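Local coordinates for protein WZI (Escherichia coli, PDB 2YNK) that is an outer membrane carbohydrate-binding beta-barrel, a lectin that underpins group 1 capsule assembly, at residues W16-G21 with K276-P281; D408-I413 with T434-S439. All blocks are in the same frame, centred on the assembly; numbering follows the deposited sequence.

Contact 1: W16-G21 with K276-P281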
loop_
_atom_site.group_PDB
_atom_site.type_symbol
_atom_site.label_atom_id
_atom_site.label_comp_id
_atom_site.label_asym_id
_atom_site.label_seq_id
_atom_site.Cartn_x
_atom_site.Cartn_y
_atom_site.Cartn_z
ATOM N N TRP A 16 2.155 7.265 13.427
ATOM C CA TRP A 16 2.392 7.465 14.848
ATOM C C TRP A 16 2.135 8.915 15.182
ATOM O O TRP A 16 1.351 9.231 16.073
ATOM C CB TRP A 16 3.829 7.054 15.174
ATOM C CG TRP A 16 4.193 6.967 16.641
ATOM C CD1 TRP A 16 4.165 5.844 17.457
ATOM C CD2 TRP A 16 4.715 8.042 17.497
ATOM N NE1 TRP A 16 4.594 6.150 18.725
ATOM C CE2 TRP A 16 4.948 7.446 18.811
ATOM C CE3 TRP A 16 4.998 9.385 17.310
ATOM C CZ2 TRP A 16 5.434 8.188 19.880
ATOM C CZ3 TRP A 16 5.496 10.123 18.392
ATOM C CH2 TRP A 16 5.703 9.537 19.646
ATOM N N LEU A 17 2.768 9.809 14.431
ATOM C CA LEU A 17 2.638 11.241 14.656
ATOM C C LEU A 17 1.196 11.728 14.464
ATOM O O LEU A 17 0.716 12.588 15.213
ATOM C CB LEU A 17 3.593 12.001 13.725
ATOM C CG LEU A 17 5.079 11.833 14.059
ATOM C CD1 LEU A 17 5.939 12.052 12.829
ATOM C CD2 LEU A 17 5.487 12.780 15.183
ATOM N N SER A 18 0.510 11.166 13.472
ATOM C CA SER A 18 -0.837 11.615 13.112
ATOM C C SER A 18 -1.864 11.212 14.158
ATOM O O SER A 18 -2.711 12.012 14.539
ATOM C CB SER A 18 -1.238 11.071 11.733
ATOM O OG SER A 18 -2.642 11.124 11.529
ATOM N N ASP A 19 -1.781 9.974 14.623
ATOM C CA ASP A 19 -2.767 9.446 15.561
ATOM C C ASP A 19 -2.581 9.999 16.967
ATOM O O ASP A 19 -3.494 9.954 17.775
ATOM C CB ASP A 19 -2.712 7.917 15.585
ATOM C CG ASP A 19 -3.303 7.289 14.335
ATOM O OD1 ASP A 19 -3.433 7.981 13.300
ATOM O OD2 ASP A 19 -3.647 6.091 14.390
ATOM N N ARG A 20 -1.389 10.511 17.252
ATOM C CA ARG A 20 -1.111 11.194 18.504
ATOM C C ARG A 20 -1.405 12.682 18.408
ATOM O O ARG A 20 -1.153 13.406 19.354
ATOM C CB ARG A 20 0.356 11.016 18.893
ATOM C CG ARG A 20 0.739 9.590 19.252
ATOM C CD ARG A 20 2.205 9.501 19.639
ATOM N NE ARG A 20 2.484 10.236 20.871
ATOM C CZ ARG A 20 2.225 9.795 22.099
ATOM N NH1 ARG A 20 1.674 8.604 22.291
ATOM N NH2 ARG A 20 2.518 10.559 23.150
ATOM N N GLY A 21 -1.905 13.147 17.265
ATOM C CA GLY A 21 -2.256 14.553 17.096
ATOM C C GLY A 21 -1.098 15.526 16.908
ATOM O O GLY A 21 -1.318 16.731 16.837
ATOM N N LYS A 276 -11.337 6.205 8.673
ATOM C CA LYS A 276 -10.457 6.089 9.830
ATOM C C LYS A 276 -10.917 7.114 10.882
ATOM O O LYS A 276 -11.125 8.289 10.559
ATOM C CB LYS A 276 -8.981 6.307 9.440
ATOM C CG LYS A 276 -8.009 6.095 10.600
ATOM C CD LYS A 276 -6.543 6.323 10.256
ATOM C CE LYS A 276 -5.682 6.328 11.525
ATOM N NZ LYS A 276 -4.214 6.117 11.316
ATOM N N PHE A 277 -11.080 6.660 12.127
ATOM C CA PHE A 277 -11.564 7.507 13.215
ATOM C C PHE A 277 -10.541 7.617 14.342
ATOM O O PHE A 277 -10.297 6.651 15.053
ATOM C CB PHE A 277 -12.879 6.955 13.767
ATOM C CG PHE A 277 -13.541 7.864 14.766
ATOM C CD1 PHE A 277 -14.319 8.934 14.343
ATOM C CD2 PHE A 277 -13.388 7.655 16.128
ATOM C CE1 PHE A 277 -14.931 9.775 15.261
ATOM C CE2 PHE A 277 -13.999 8.490 17.047
ATOM C CZ PHE A 277 -14.772 9.551 16.614
ATOM N N LYS A 278 -9.952 8.800 14.503
ATOM C CA LYS A 278 -8.939 9.038 15.542
ATOM C C LYS A 278 -9.619 9.352 16.866
ATOM O O LYS A 278 -10.599 10.092 16.895
ATOM C CB LYS A 278 -8.022 10.202 15.152
ATOM C CG LYS A 278 -7.155 9.932 13.927
ATOM C CD LYS A 278 -6.611 11.212 13.297
ATOM C CE LYS A 278 -6.685 11.156 11.774
ATOM N NZ LYS A 278 -8.082 11.029 11.245
ATOM N N LEU A 279 -9.101 8.789 17.957
ATOM C CA LEU A 279 -9.665 9.017 19.291
ATOM C C LEU A 279 -8.933 10.108 20.081
ATOM O O LEU A 279 -9.480 10.645 21.038
ATOM C CB LEU A 279 -9.694 7.712 20.106
ATOM C CG LEU A 279 -10.826 6.726 19.787
ATOM C CD1 LEU A 279 -10.684 5.439 20.592
ATOM C CD2 LEU A 279 -12.184 7.362 20.044
ATOM N N GLU A 280 -7.709 10.437 19.682
ATOM C CA GLU A 280 -6.908 11.410 20.422
ATOM C C GLU A 280 -7.614 12.756 20.597
ATOM O O GLU A 280 -7.621 13.301 21.701
ATOM C CB GLU A 280 -5.543 11.612 19.762
ATOM C CG GLU A 280 -4.564 12.457 20.574
ATOM C CD GLU A 280 -4.774 13.964 20.434
ATOM O OE1 GLU A 280 -5.340 14.405 19.403
ATOM O OE2 GLU A 280 -4.363 14.715 21.358
ATOM N N PRO A 281 -8.224 13.293 19.523
ATOM C CA PRO A 281 -8.796 14.637 19.660
ATOM C C PRO A 281 -9.948 14.762 20.671
ATOM O O PRO A 281 -10.364 15.878 20.966
ATOM C CB PRO A 281 -9.290 14.960 18.241
ATOM C CG PRO A 281 -8.561 14.023 17.349
ATOM C CD PRO A 281 -8.389 12.774 18.157
HETATM O O HOH W 1 -5.948 8.911 17.405
#

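Contact 2: D408-I413 with T434-S439. With HEX (hexane), chain R.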
loop_
_atom_site.group_PDB
_atom_site.type_symbol
_atom_site.label_atom_id
_atom_site.label_comp_id
_atom_site.label_asym_id
_atom_site.label_seq_id
_atom_site.Cartn_x
_atom_site.Cartn_y
_atom_site.Cartn_z
ATOM N N ASP A 408 -6.027 -23.484 1.955
ATOM C CA ASP A 408 -5.146 -23.696 3.092
ATOM C C ASP A 408 -5.595 -22.860 4.290
ATOM O O ASP A 408 -6.276 -21.859 4.125
ATOM C CB ASP A 408 -3.722 -23.329 2.682
ATOM C CG ASP A 408 -2.670 -24.133 3.413
ATOM O OD1 ASP A 408 -2.980 -24.707 4.483
ATOM O OD2 ASP A 408 -1.517 -24.194 2.913
ATOM N N THR A 409 -5.243 -23.302 5.493
ATOM C CA THR A 409 -5.378 -22.488 6.705
ATOM C C THR A 409 -3.978 -22.186 7.218
ATOM O O THR A 409 -3.204 -23.096 7.497
ATOM C CB THR A 409 -6.170 -23.197 7.816
ATOM O OG1 THR A 409 -7.519 -23.404 7.383
ATOM C CG2 THR A 409 -6.179 -22.354 9.093
ATOM N N LEU A 410 -3.658 -20.907 7.332
ATOM C CA LEU A 410 -2.320 -20.480 7.716
ATOM C C LEU A 410 -2.344 -19.949 9.137
ATOM O O LEU A 410 -3.203 -19.153 9.474
ATOM C CB LEU A 410 -1.835 -19.397 6.757
ATOM C CG LEU A 410 -2.018 -19.767 5.284
ATOM C CD1 LEU A 410 -1.528 -18.628 4.404
ATOM C CD2 LEU A 410 -1.318 -21.085 4.941
ATOM N N LYS A 411 -1.428 -20.440 9.969
ATOM C CA LYS A 411 -1.192 -19.908 11.307
ATOM C C LYS A 411 0.295 -19.635 11.388
ATOM O O LYS A 411 1.099 -20.576 11.434
ATOM C CB LYS A 411 -1.596 -20.906 12.388
ATOM C CG LYS A 411 -3.094 -21.038 12.580
ATOM C CD LYS A 411 -3.489 -22.411 13.101
ATOM C CE LYS A 411 -5.006 -22.577 13.098
ATOM N NZ LYS A 411 -5.447 -23.971 13.397
ATOM N N GLY A 412 0.653 -18.349 11.391
ATOM C CA GLY A 412 2.051 -17.944 11.308
ATOM C C GLY A 412 2.465 -16.831 12.251
ATOM O O GLY A 412 1.648 -16.014 12.680
ATOM N N ILE A 413 3.762 -16.821 12.551
ATOM C CA ILE A 413 4.416 -15.793 13.345
ATOM C C ILE A 413 5.562 -15.226 12.511
ATOM O O ILE A 413 6.260 -15.970 11.821
ATOM C CB ILE A 413 4.963 -16.375 14.668
ATOM C CG1 ILE A 413 5.614 -15.275 15.531
ATOM C CG2 ILE A 413 5.947 -17.506 14.399
ATOM C CD1 ILE A 413 5.936 -15.715 16.950
ATOM N N THR A 434 5.342 -20.815 9.616
ATOM C CA THR A 434 3.961 -20.921 9.162
ATOM C C THR A 434 3.489 -22.351 9.243
ATOM O O THR A 434 4.022 -23.222 8.561
ATOM C CB THR A 434 3.774 -20.470 7.703
ATOM O OG1 THR A 434 4.415 -19.206 7.482
ATOM C CG2 THR A 434 2.299 -20.341 7.395
ATOM N N ASN A 435 2.494 -22.568 10.099
ATOM C CA ASN A 435 1.738 -23.810 10.165
ATOM C C ASN A 435 0.748 -23.814 8.995
ATOM O O ASN A 435 -0.135 -22.950 8.918
ATOM C CB ASN A 435 0.993 -23.885 11.503
ATOM C CG ASN A 435 0.667 -25.302 11.929
ATOM O OD1 ASN A 435 0.054 -26.081 11.185
ATOM N ND2 ASN A 435 1.058 -25.640 13.150
ATOM N N ALA A 436 0.906 -24.777 8.085
ATOM C CA ALA A 436 0.062 -24.871 6.894
ATOM C C ALA A 436 -0.363 -26.310 6.618
ATOM O O ALA A 436 0.186 -27.248 7.198
ATOM C CB ALA A 436 0.801 -24.305 5.694
ATOM N N ASN A 437 -1.345 -26.480 5.735
ATOM C CA ASN A 437 -1.813 -27.816 5.338
ATOM C C ASN A 437 -1.393 -28.220 3.918
ATOM O O ASN A 437 -1.231 -29.402 3.642
ATOM C CB ASN A 437 -3.334 -27.920 5.500
ATOM C CG ASN A 437 -3.797 -27.647 6.929
ATOM O OD1 ASN A 437 -4.751 -26.897 7.148
ATOM N ND2 ASN A 437 -3.122 -28.255 7.909
ATOM N N ASN A 438 -1.217 -27.247 3.026
ATOM C CA ASN A 438 -0.722 -27.515 1.676
ATOM C C ASN A 438 -0.101 -26.282 1.030
ATOM O O ASN A 438 -0.512 -25.877 -0.048
ATOM C CB ASN A 438 -1.852 -28.058 0.791
ATOM C CG ASN A 438 -1.377 -28.496 -0.597
ATOM O OD1 ASN A 438 -0.169 -28.601 -0.878
ATOM N ND2 ASN A 438 -2.340 -28.750 -1.478
ATOM N N SER A 439 0.896 -25.701 1.691
ATOM C CA SER A 439 1.624 -24.548 1.154
ATOM C C SER A 439 2.682 -24.978 0.130
ATOM O O SER A 439 3.091 -26.131 0.103
ATOM C CB SER A 439 2.294 -23.780 2.292
ATOM O OG SER A 439 3.067 -22.696 1.806
HETATM C C1 HEX R . -0.933 -23.976 15.976
HETATM C C2 HEX R . 0.570 -23.859 16.146
HETATM C C3 HEX R . 1.108 -22.552 15.557
HETATM C C4 HEX R . 1.451 -21.518 16.637
HETATM C C5 HEX R . 2.405 -20.442 16.118
HETATM C C6 HEX R . 1.683 -19.464 15.220
#

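Contact 1: W16-G21 with K276-P281
Asp19, in the last turn of helix 8-19, meets Lys276 near the end of barrel strand 268-278 in a salt bridge that ties the N-terminal helical part to the beta-barrel wall. The ammonium donates to OD1 of Asp19 on its syn lone pair, with NZ of Lys276 2.8 Å from OD1, and more weakly to OD2 of the same carboxylate, so one donor spans both oxygens. Lys276 gets there fully stretched: CG lies anti to the backbone N (chi1 -176°) and the chain stays extended beyond it. Lys278 also points toward the helix, but its chain bends at chi3 and chi4. Its NZ lies 5.9 Å from OD1 of Asp19 and makes a weak hydrogen bond to the O of Gln224, while its CE lies beside OG of Ser18 at 4.1 Å.

Just past the strand, Glu280 turns its aliphatic part to the C-terminal end of the helix, CG lying 3.7 Å from the carbonyl O of Arg20. That end closes in a Schellman motif with Gly21 at positive phi (75°), and Gly21 CA comes 3.9 Å from OE1 of Glu280. Further out, Ser288 binds OD2 of Asp19, and Glu313 gives the Lys276 ammonium a second carboxylate, so it would probably ease repulsion between the two acids. Arg20 points the other way, lays its CD over a face of Trp16 toward the rim, and pairs with Glu51 of helix 49-65. A water donates to the carbonyl O of Asp19 at 2.7 Å and accepts from the N of Glu280 at 3.3 Å.

Contact 2: D408-I413 with T434-S439
OD1 of Asp408 is gripped by the backbone of the turn that leaves strand 425-435. The N of Asn437 donates to its syn lone pair at 2.7 Å, with an N-H...O angle of 159°, and the N of Asn438 adds a weak, longer bond. OD2 takes the stronger bond from the Asn438 N, 3.1 Å away and 50° above the carboxylate plane. Both oxygens thus hold consecutive amides of one turn, which would fix the rotation of the carboxylate and probably favours its charged form. Asn437 sets its own side chain obliquely across it, amide and carboxylate planes 34° apart, with CB 3.4 Å from OD1 of Asp408.

Next to the carboxylate, the CB of Ala436 touches both OD2 of Asp408 and CD2 of Leu410, the latter 3.9 Å away. The regular pairing starts at Lys411 and Asn435, an antiparallel hydrogen-bonded pair: the N of Lys411 donates to the O of Asn435, and the N of Asn435 to the O of Lys411 at 2.8 Å. Their CB atoms touch on the face that carries hexane, where ND2 of Asn435 reaches C2 of the alkane at 3.5 Å. Gly412 and Thr434 form the next, non-hydrogen-bonded pair, with CA atoms 4.1 Å apart and Thr434 turned to the opposite face, where it meets Thr82. On its other edge strand 408-422 bonds to strand 383-393. The whole is the open end of a beta hairpin in an antiparallel membrane barrel, where paired strands give way to a connecting loop.

Overall arrangement
Both contacts involve the same closed antiparallel sheet, but at well-separated places, centres 34 Å and nearest atoms about 21 Å apart. Contact 1 joins segments far apart in sequence and attaches a helix to the barrel wall; contact 2 lies within one hairpin and joins neighbouring strands. Each is partly buried, with exposed residues touching only in contact 2. Their chemistry follows their place: a charged pair, aliphatic carbons and one water in contact 1, against main-chain strand bonds and a carboxylate holding turn amides in contact 2. An alkane also touches contact 2, consistent with a lipid-facing surface, whereas in contact 1 Ser288 and Glu313 extend the salt bridge and the helix packs on apolar Val54.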